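Local coordinates for protein putative isomerase (Sinorhizobium meliloti, PDB 2PPG) that is a putative isomerase of unestablished function, built on the two-domain plan of the enolase superfamily, with a beta/alpha-barrel as its C-terminal domain, at residues C216-A221 and K232-H237; H222-A227 and A255-S260. All coordinates share one frame; numbering follows the deposited sequence.

Contact 1: residues C216-A221 and K232-H237; sequences CDMHWA and KAMEPH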
# COMPACT_ATOMS: atom_id res chain seq x y z
N CYS A 216 16.80 -22.52 16.54
CA CYS A 216 16.15 -23.70 16.00
C CYS A 216 16.08 -23.66 14.46
O CYS A 216 15.55 -22.71 13.88
CB CYS A 216 14.75 -23.83 16.57
SG CYS A 216 13.83 -25.21 15.86
N ASP A 217 16.61 -24.69 13.81
CA ASP A 217 16.51 -24.80 12.37
C ASP A 217 15.29 -25.67 12.04
O ASP A 217 15.32 -26.87 12.24
CB ASP A 217 17.80 -25.37 11.79
CG ASP A 217 17.77 -25.52 10.27
OD1 ASP A 217 16.70 -25.37 9.64
OD2 ASP A 217 18.85 -25.80 9.69
N MSE A 218 14.24 -25.06 11.51
CA MSE A 218 12.96 -25.73 11.33
C MSE A 218 12.73 -26.46 10.00
O MSE A 218 11.67 -27.05 9.79
CB MSE A 218 11.84 -24.75 11.56
CG MSE A 218 11.78 -24.28 12.97
SE MSE A 218 10.68 -22.71 13.10
CE MSE A 218 11.44 -22.06 14.77
N HIS A 219 13.71 -26.40 9.11
CA HIS A 219 13.66 -27.18 7.87
C HIS A 219 12.37 -27.05 7.04
O HIS A 219 11.78 -28.05 6.64
CB HIS A 219 13.97 -28.67 8.15
CG HIS A 219 15.44 -28.96 8.27
ND1 HIS A 219 16.19 -28.59 9.37
CD2 HIS A 219 16.29 -29.58 7.42
CE1 HIS A 219 17.44 -28.96 9.18
NE2 HIS A 219 17.53 -29.56 8.01
N TRP A 220 11.95 -25.81 6.81
CA TRP A 220 11.04 -25.48 5.69
C TRP A 220 9.59 -26.00 5.73
O TRP A 220 8.66 -25.22 5.57
CB TRP A 220 11.68 -25.89 4.35
CG TRP A 220 13.01 -25.27 4.08
CD1 TRP A 220 13.24 -24.02 3.59
CD2 TRP A 220 14.29 -25.88 4.25
NE1 TRP A 220 14.59 -23.81 3.45
CE2 TRP A 220 15.26 -24.94 3.85
CE3 TRP A 220 14.72 -27.13 4.70
CZ2 TRP A 220 16.63 -25.20 3.89
CZ3 TRP A 220 16.09 -27.40 4.74
CH2 TRP A 220 17.02 -26.43 4.33
N ALA A 221 9.41 -27.30 5.91
CA ALA A 221 8.10 -27.96 5.75
C ALA A 221 7.04 -27.54 6.77
O ALA A 221 6.56 -28.37 7.55
CB ALA A 221 8.27 -29.48 5.78
N LYS A 232 6.37 -19.72 19.07
CA LYS A 232 5.77 -19.21 20.30
C LYS A 232 5.83 -20.22 21.43
O LYS A 232 5.78 -19.84 22.60
CB LYS A 232 4.33 -18.76 20.07
CG LYS A 232 4.19 -17.40 19.40
CD LYS A 232 2.83 -16.77 19.70
CE LYS A 232 2.64 -15.43 18.98
NZ LYS A 232 3.68 -14.42 19.31
N ALA A 233 5.95 -21.50 21.09
CA ALA A 233 6.03 -22.54 22.09
C ALA A 233 7.44 -22.60 22.68
O ALA A 233 7.63 -23.00 23.83
CB ALA A 233 5.65 -23.88 21.50
N MSE A 234 8.41 -22.18 21.87
CA MSE A 234 9.83 -22.23 22.22
C MSE A 234 10.31 -20.95 22.89
O MSE A 234 11.32 -20.96 23.58
CB MSE A 234 10.66 -22.45 20.96
CG MSE A 234 10.66 -23.86 20.42
SE MSE A 234 11.83 -24.06 18.84
CE MSE A 234 10.72 -23.16 17.53
N GLU A 235 9.59 -19.86 22.68
CA GLU A 235 10.01 -18.53 23.15
C GLU A 235 10.13 -18.34 24.67
O GLU A 235 11.04 -17.65 25.12
CB GLU A 235 9.15 -17.42 22.52
CG GLU A 235 9.66 -16.95 21.16
CD GLU A 235 8.68 -16.05 20.40
OE1 GLU A 235 7.47 -16.34 20.37
OE2 GLU A 235 9.12 -15.05 19.80
N PRO A 236 9.23 -18.93 25.47
CA PRO A 236 9.45 -18.83 26.91
C PRO A 236 10.83 -19.35 27.36
O PRO A 236 11.35 -18.91 28.39
CB PRO A 236 8.32 -19.69 27.51
CG PRO A 236 7.75 -20.48 26.38
CD PRO A 236 7.98 -19.66 25.15
N HIS A 237 11.41 -20.26 26.58
CA HIS A 237 12.75 -20.79 26.86
C HIS A 237 13.94 -19.95 26.35
O HIS A 237 15.08 -20.22 26.69
CB HIS A 237 12.84 -22.23 26.37
CG HIS A 237 11.76 -23.10 26.91
ND1 HIS A 237 11.64 -23.35 28.26
CD2 HIS A 237 10.73 -23.72 26.31
CE1 HIS A 237 10.58 -24.12 28.46
NE2 HIS A 237 10.01 -24.36 27.29
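A small, buried apolar contact joins the end of strand 213-217 to the C-terminal part of helix 224-234, where Met234 reaches in to Cys216 and Met218. No hydrogen bond crosses it. Both methionines are modelled as selenomethionine, and the selenium of Met234 does most of the touching: SE lies 3.7 Å from Cys216 CB and 3.8 Å from Cys216 SG, so it rests against the whole short side chain. The backbones stay well apart, with the CA atoms of Cys216 and Met234 9.0 Å from each other, and a long, flexible, unbranched methionine is suited to spanning that gap. Its chain runs straight as far as SE and then bends at chi3 (-74°), carrying the methyl toward Met218. The two methionines approach tip to tip, but their methyls are modelled closer than carbons can sit, so the detail of that meeting is doubtful. Phe188 of the adjacent strand and Val197 and Met201 of helix 197-208 also pack on Met234, adding apolar surface around it. Cys216, small and only weakly polar, is well suited to a buried position against the selenium. Just past it the chain changes character: Asp217 OD1 accepts from His219 N at 3.2 Å, approached on the anti side, 29° out of the carboxylate plane. This Asx turn helps lead the strand into the loop. Strand 213-217, helix 224-234 and the parallel strand 241-243 form a beta-alpha-beta crossover, the repeating unit of the barrel, and here its helix packs on its first strand.

Contact 2: residues H222-A227 and A255-S260; sequences HTASEA and ARVAAS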
# COMPACT_ATOMS: atom_id res chain seq x y z
N HIS A 222 6.69 -26.25 6.78
CA HIS A 222 5.64 -25.71 7.64
C HIS A 222 4.90 -24.57 6.94
O HIS A 222 5.49 -23.85 6.13
CB HIS A 222 6.20 -25.16 8.96
CG HIS A 222 7.05 -26.14 9.71
ND1 HIS A 222 6.52 -27.23 10.38
CD2 HIS A 222 8.38 -26.19 9.93
CE1 HIS A 222 7.49 -27.90 10.96
NE2 HIS A 222 8.63 -27.29 10.70
N THR A 223 3.61 -24.43 7.26
CA THR A 223 2.84 -23.25 6.88
C THR A 223 3.15 -22.18 7.91
O THR A 223 3.70 -22.48 8.97
CB THR A 223 1.32 -23.49 6.96
OG1 THR A 223 0.91 -23.57 8.35
CG2 THR A 223 0.92 -24.75 6.20
N ALA A 224 2.77 -20.94 7.62
CA ALA A 224 2.97 -19.83 8.53
C ALA A 224 2.36 -20.06 9.92
O ALA A 224 3.04 -19.90 10.94
CB ALA A 224 2.43 -18.56 7.91
N SER A 225 1.09 -20.44 9.96
CA SER A 225 0.41 -20.75 11.20
C SER A 225 1.19 -21.75 12.01
O SER A 225 1.42 -21.54 13.20
CB SER A 225 -0.96 -21.34 10.92
OG SER A 225 -1.84 -20.30 10.60
N GLU A 226 1.55 -22.85 11.36
CA GLU A 226 2.32 -23.90 11.98
C GLU A 226 3.59 -23.30 12.59
O GLU A 226 3.82 -23.44 13.79
CB GLU A 226 2.63 -25.03 10.99
CG GLU A 226 1.45 -25.99 10.77
CD GLU A 226 1.55 -26.84 9.49
OE1 GLU A 226 0.58 -27.58 9.22
OE2 GLU A 226 2.56 -26.78 8.76
N ALA A 227 4.37 -22.59 11.78
CA ALA A 227 5.64 -22.04 12.26
C ALA A 227 5.45 -21.08 13.43
O ALA A 227 6.22 -21.11 14.39
CB ALA A 227 6.43 -21.39 11.12
N ALA A 255 6.84 -13.60 5.58
CA ALA A 255 6.55 -12.23 5.99
C ALA A 255 5.62 -12.19 7.21
O ALA A 255 5.85 -11.43 8.14
CB ALA A 255 5.97 -11.43 4.84
N ARG A 256 4.60 -13.04 7.19
CA ARG A 256 3.61 -13.10 8.25
C ARG A 256 4.18 -13.68 9.55
O ARG A 256 3.85 -13.20 10.63
CB ARG A 256 2.38 -13.91 7.81
CG ARG A 256 1.61 -14.53 8.97
CD ARG A 256 0.55 -13.59 9.55
NE ARG A 256 -0.78 -13.92 9.03
CZ ARG A 256 -1.55 -13.08 8.34
NH1 ARG A 256 -2.73 -13.49 7.90
NH2 ARG A 256 -1.15 -11.84 8.09
N VAL A 257 5.03 -14.70 9.43
CA VAL A 257 5.76 -15.26 10.57
C VAL A 257 6.67 -14.18 11.18
O VAL A 257 6.63 -13.94 12.40
CB VAL A 257 6.63 -16.48 10.17
CG1 VAL A 257 7.39 -16.98 11.35
CG2 VAL A 257 5.79 -17.61 9.62
N ALA A 258 7.46 -13.52 10.34
CA ALA A 258 8.34 -12.43 10.80
C ALA A 258 7.56 -11.37 11.59
O ALA A 258 8.02 -10.92 12.65
CB ALA A 258 9.07 -11.79 9.64
N ALA A 259 6.39 -11.01 11.08
CA ALA A 259 5.54 -10.01 11.71
C ALA A 259 4.83 -10.51 12.97
O ALA A 259 4.48 -9.71 13.83
CB ALA A 259 4.51 -9.46 10.72
N SER A 260 4.65 -11.82 13.10
CA SER A 260 3.83 -12.36 14.18
C SER A 260 4.59 -12.76 15.45
O SER A 260 3.98 -13.10 16.45
CB SER A 260 3.01 -13.55 13.69
OG SER A 260 2.26 -13.21 12.54
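No ring or amide face enters where Ala224 and Ala227 meet Val257; the contact itself is made by aliphatic groups, and the nearby flat group with a defined partner is the carboxylate of Glu226, at the start of the same helix, which receives the N-H of Thr223 from above its plane. That bond, from Thr223 N to Glu226 OE2, is 3.0 Å long and nearly straight (170°), although it lies 44° out of the carboxylate plane. In turn Glu226 N donates to Thr223 OG1 at 3.2 Å. Together the two bonds make a capping box: threonine, with a short hydroxyl side chain, suits the N-cap, and glutamate is long enough to reach back to it. The box closes the first turn of helix 224-234, the turn that carries Ala224 and Ala227. Across the contact the packing is apolar and close, with the CA atoms of Ala224 and Val257 only 5.7 Å apart. Alanine permits this approach because its side chain ends at CB. Val257 sets CG1 anti to its backbone N (chi1 178°), which places the other branch, CG2, toward the alanines. CG2 lies 3.8 Å from Ala224 CA, and it also meets Ala227 CB at 4.1 Å, one turn further along. At the border, the aliphatic part of Arg256 adds a looser touch, its CG 4.2 Å from Ala224 CB, while its NH1 makes a weak hydrogen bond to Arg284 O of a neighbouring subunit. Val257 also packs against Val246, Ile231 and Ile265, so one branched residue serves both the neighbouring helix and strand 264-267 beneath. Such packing between successive outer helices belongs to the helical layer that surrounds a beta/alpha-barrel.

From the N terminus, the four segments alternate: 216-221, 222-227, 232-237, then 255-260. Contact 1 closes a short loop of ten intervening residues, mostly helix, whereas contact 2 opens immediately after segment 216-221 and closes a longer one of 27 residues, so the two loops cross rather than nest. Helix 224-234 is common to both. Near its C-terminal end contact 1 ties it inward to strand 213-217; its first turn is joined by contact 2 to the next outer helix, 251-260. The contact centres lie about 11 Å apart, and a probable hydrogen bond from Lys232 NZ to Ser260 O, 3.2 Å, links them directly.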